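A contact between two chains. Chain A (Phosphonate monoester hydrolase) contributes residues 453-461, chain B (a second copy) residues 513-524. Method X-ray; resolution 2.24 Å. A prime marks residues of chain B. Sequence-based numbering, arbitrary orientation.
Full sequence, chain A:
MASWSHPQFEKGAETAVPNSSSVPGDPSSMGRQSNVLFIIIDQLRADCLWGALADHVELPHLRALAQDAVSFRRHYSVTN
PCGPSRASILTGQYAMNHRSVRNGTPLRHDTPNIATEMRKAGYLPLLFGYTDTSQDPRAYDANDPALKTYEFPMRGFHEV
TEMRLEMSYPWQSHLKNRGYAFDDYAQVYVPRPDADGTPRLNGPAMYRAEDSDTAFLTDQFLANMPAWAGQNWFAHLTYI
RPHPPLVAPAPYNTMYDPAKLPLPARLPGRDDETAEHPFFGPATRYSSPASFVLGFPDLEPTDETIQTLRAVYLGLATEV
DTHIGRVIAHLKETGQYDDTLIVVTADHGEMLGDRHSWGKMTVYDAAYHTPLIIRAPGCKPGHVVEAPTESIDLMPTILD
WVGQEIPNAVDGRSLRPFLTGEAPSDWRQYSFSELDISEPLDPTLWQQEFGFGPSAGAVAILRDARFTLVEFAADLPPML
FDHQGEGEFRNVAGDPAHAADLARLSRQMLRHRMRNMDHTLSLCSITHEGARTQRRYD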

# COMPACT_ATOMS: atom_id res chain seq x y z
N GLY A 453 -2.81 0.79 -34.69
CA GLY A 453 -3.43 1.06 -33.40
C GLY A 453 -2.48 1.57 -32.34
O GLY A 453 -1.27 1.69 -32.59
N PRO A 454 -2.99 1.83 -31.11
CA PRO A 454 -2.13 2.41 -30.05
C PRO A 454 -1.10 1.51 -29.36
O PRO A 454 -0.44 1.96 -28.42
N SER A 455 -0.96 0.24 -29.82
CA SER A 455 0.05 -0.71 -29.35
C SER A 455 1.24 -0.69 -30.34
O SER A 455 2.29 -1.25 -30.04
N ALA A 456 1.07 -0.04 -31.51
CA ALA A 456 2.08 0.02 -32.58
C ALA A 456 2.57 1.44 -32.94
O ALA A 456 3.05 1.67 -34.05
N GLY A 457 2.51 2.34 -31.97
CA GLY A 457 2.92 3.73 -32.17
C GLY A 457 4.40 4.02 -31.94
O GLY A 457 4.85 5.13 -32.25
N ALA A 458 5.16 3.05 -31.39
CA ALA A 458 6.57 3.23 -31.07
C ALA A 458 7.54 3.37 -32.23
O ALA A 458 7.48 2.65 -33.23
N VAL A 459 8.44 4.35 -32.09
CA VAL A 459 9.51 4.67 -33.01
C VAL A 459 10.80 4.60 -32.16
O VAL A 459 10.77 4.94 -30.97
N ALA A 460 11.89 4.11 -32.75
CA ALA A 460 13.19 4.02 -32.10
C ALA A 460 14.27 4.58 -33.02
O ALA A 460 14.18 4.41 -34.25
N ILE A 461 15.24 5.32 -32.43
CA ILE A 461 16.37 5.96 -33.12
C ILE A 461 17.70 5.48 -32.50
O ILE A 461 17.85 5.50 -31.28
N ARG B 513 8.75 -7.05 -30.16
CA ARG B 513 9.18 -6.48 -28.88
C ARG B 513 8.61 -5.08 -28.71
O ARG B 513 8.08 -4.78 -27.64
N MET B 514 8.69 -4.22 -29.75
CA MET B 514 8.15 -2.84 -29.76
C MET B 514 6.61 -2.82 -29.67
O MET B 514 6.05 -1.92 -29.05
N ARG B 515 5.91 -3.82 -30.26
CA ARG B 515 4.45 -3.90 -30.21
C ARG B 515 3.93 -4.53 -28.92
O ARG B 515 2.74 -4.42 -28.63
N ASN B 516 4.81 -5.18 -28.15
CA ASN B 516 4.43 -5.84 -26.90
C ASN B 516 5.24 -5.38 -25.71
O ASN B 516 5.82 -6.19 -25.01
N MET B 517 5.29 -4.07 -25.47
CA MET B 517 5.94 -3.48 -24.28
C MET B 517 4.87 -3.45 -23.18
O MET B 517 3.71 -3.69 -23.47
N ASP B 518 5.26 -3.19 -21.92
CA ASP B 518 4.34 -3.17 -20.78
C ASP B 518 3.09 -2.26 -20.97
O ASP B 518 3.20 -1.03 -20.97
N HIS B 519 1.91 -2.90 -21.11
CA HIS B 519 0.62 -2.22 -21.31
C HIS B 519 -0.21 -1.96 -20.04
O HIS B 519 -1.38 -1.58 -20.17
N THR B 520 0.38 -2.13 -18.84
CA THR B 520 -0.31 -1.89 -17.55
C THR B 520 -1.06 -0.53 -17.51
O THR B 520 -2.24 -0.51 -17.18
N LEU B 521 -0.37 0.57 -17.90
CA LEU B 521 -0.92 1.94 -17.91
C LEU B 521 -0.76 2.68 -19.24
O LEU B 521 -1.28 3.79 -19.37
N SER B 522 -0.04 2.09 -20.23
CA SER B 522 0.24 2.76 -21.53
C SER B 522 -0.97 3.09 -22.42
O SER B 522 -0.85 3.90 -23.33
N LEU B 523 -2.13 2.50 -22.13
CA LEU B 523 -3.39 2.76 -22.85
C LEU B 523 -4.36 3.59 -22.02
O LEU B 523 -5.48 3.86 -22.46
N CYS B 524 -3.93 4.02 -20.83
CA CYS B 524 -4.68 4.93 -19.97
C CYS B 524 -4.26 6.36 -20.41
O CYS B 524 -3.13 6.56 -20.89

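The contact buries 413 Å² summed over both stretches, and one direct hydrogen bond crosses it. Ser455 points its CA-to-CB bond toward chain B with chi1 at -80° (m), which carries OG to 2.6 Å from NE2 of His519′, at the ring edge and near the ring plane, as an in-plane nitrogen lone pair or N-H requires. Either atom could be the donor. The ring (chi1 -82°, m; chi2 66°) is held from its other nitrogen, since ND1 donates to Met517′ O at 2.6 Å with an N-H...acceptor angle of 153°. That bond implies a proton on ND1.

Two apolar groups complete the side-chain packing. Pro454, its ring C-gamma endo, sets CB 3.7 Å from CD2 of Leu523′, whose m,t rotamer extends the side chain toward the proline. Farther along, Met514′ adopts m,t,p: an extended chi2 carries the sulfur outward, and chi3 of 79° turns CE to the strand, 3.9 Å from Ala460 CB and 4.1 Å from Ala458 CB. The same CE lies 3.5 Å from Ala458 O. Met517′ starts sideways, but its m,t,m conformation brings CE to 3.7 Å from Ala458 CB, so the two methionine methyls converge on one small side chain. Val459, between the two alanines, points away, consistent with strand alternation.

Ala456 CB meets Arg515′ CG at 4.2 Å; the arginine leaves sideways as m,t,t, and its NE is hydrogen-bonded elsewhere in the structure. Its CA approaches Ser455 O at 3.4 Å, a CA-H...O contact with 151° at hydrogen.

Waters bridge the backbones. Water 2 lies 2.7 Å from both Ser455 O and Met514′ O, and accepts from Ala458 N at 3.3 Å. Water 1 donates to Pro454 O at 2.9 Å and lies 3.0 Å from Ser522′ OG, whose chi1 is 74° (p).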

# COMPACT_ATOMS: atom_id res chain seq x y z
CB PRO A 454 -3.13 3.06 -29.10
CG PRO A 454 -4.36 2.22 -29.24
CD PRO A 454 -4.41 1.75 -30.66
CB SER A 455 -0.54 -2.13 -29.29
OG SER A 455 -1.31 -2.33 -28.11
CB ALA A 456 1.56 -0.70 -33.82
CB ALA A 458 7.05 2.17 -30.10
CB VAL A 459 9.35 6.07 -33.66
CG1 VAL A 459 10.30 6.22 -34.84
CG2 VAL A 459 7.91 6.33 -34.11
CB ALA A 460 13.49 2.59 -31.71
CB ILE A 461 16.26 7.53 -33.08
CG1 ILE A 461 14.88 8.05 -33.61
CG2 ILE A 461 17.45 8.21 -33.80
CD1 ILE A 461 14.34 9.26 -32.92
CB ARG B 513 10.71 -6.43 -28.77
CG ARG B 513 11.44 -7.75 -28.99
CD ARG B 513 12.87 -7.59 -28.53
NE ARG B 513 12.95 -7.71 -27.07
CZ ARG B 513 13.18 -8.84 -26.42
NH1 ARG B 513 13.41 -9.97 -27.09
NH2 ARG B 513 13.19 -8.86 -25.09
CB MET B 514 8.58 -2.08 -31.01
CG MET B 514 10.09 -1.87 -31.13
SD MET B 514 10.58 -1.06 -32.66
CE MET B 514 10.19 0.65 -32.29
CB ARG B 515 3.89 -4.67 -31.41
CG ARG B 515 3.95 -3.92 -32.74
CD ARG B 515 3.75 -4.92 -33.85
NE ARG B 515 3.78 -4.28 -35.17
CZ ARG B 515 3.86 -4.94 -36.32
NH1 ARG B 515 3.92 -6.27 -36.34
NH2 ARG B 515 3.89 -4.27 -37.47
CB ASN B 516 4.45 -7.38 -27.06
CG ASN B 516 3.54 -7.89 -28.13
OD1 ASN B 516 2.38 -8.17 -27.87
ND2 ASN B 516 4.04 -7.99 -29.35
CB MET B 517 6.46 -2.06 -24.57
CG MET B 517 7.78 -2.05 -25.29
SD MET B 517 8.37 -0.38 -25.49
CE MET B 517 7.52 0.12 -27.02
CB ASP B 518 5.09 -2.83 -19.48
CG ASP B 518 4.39 -3.28 -18.21
OD1 ASP B 518 3.15 -3.33 -18.20
OD2 ASP B 518 5.10 -3.60 -17.24
CB HIS B 519 -0.23 -2.99 -22.33
CG HIS B 519 0.09 -2.73 -23.76
ND1 HIS B 519 1.30 -3.10 -24.31
CD2 HIS B 519 -0.70 -2.23 -24.73
CE1 HIS B 519 1.22 -2.78 -25.59
NE2 HIS B 519 0.03 -2.26 -25.89
CB THR B 520 0.64 -2.11 -16.36
OG1 THR B 520 1.19 -3.42 -16.46
CG2 THR B 520 -0.06 -1.96 -15.00
CB LEU B 521 -0.31 2.77 -16.77
CG LEU B 521 -0.56 2.30 -15.32
CD1 LEU B 521 0.45 2.92 -14.38
CD2 LEU B 521 -1.97 2.62 -14.86
CB SER B 522 1.35 2.05 -22.30
OG SER B 522 0.91 0.82 -22.86
CB LEU B 523 -4.05 1.46 -23.37
CG LEU B 523 -3.27 0.71 -24.45
CD1 LEU B 523 -3.97 -0.56 -24.80
CD2 LEU B 523 -3.05 1.58 -25.70
CB CYS B 524 -4.38 4.67 -18.50
SG CYS B 524 -5.33 5.71 -17.34
O HOH W 1 0.45 1.91 -25.64
O HOH W 2 4.64 0.03 -30.17
O HOH W 3 3.87 -1.82 -27.56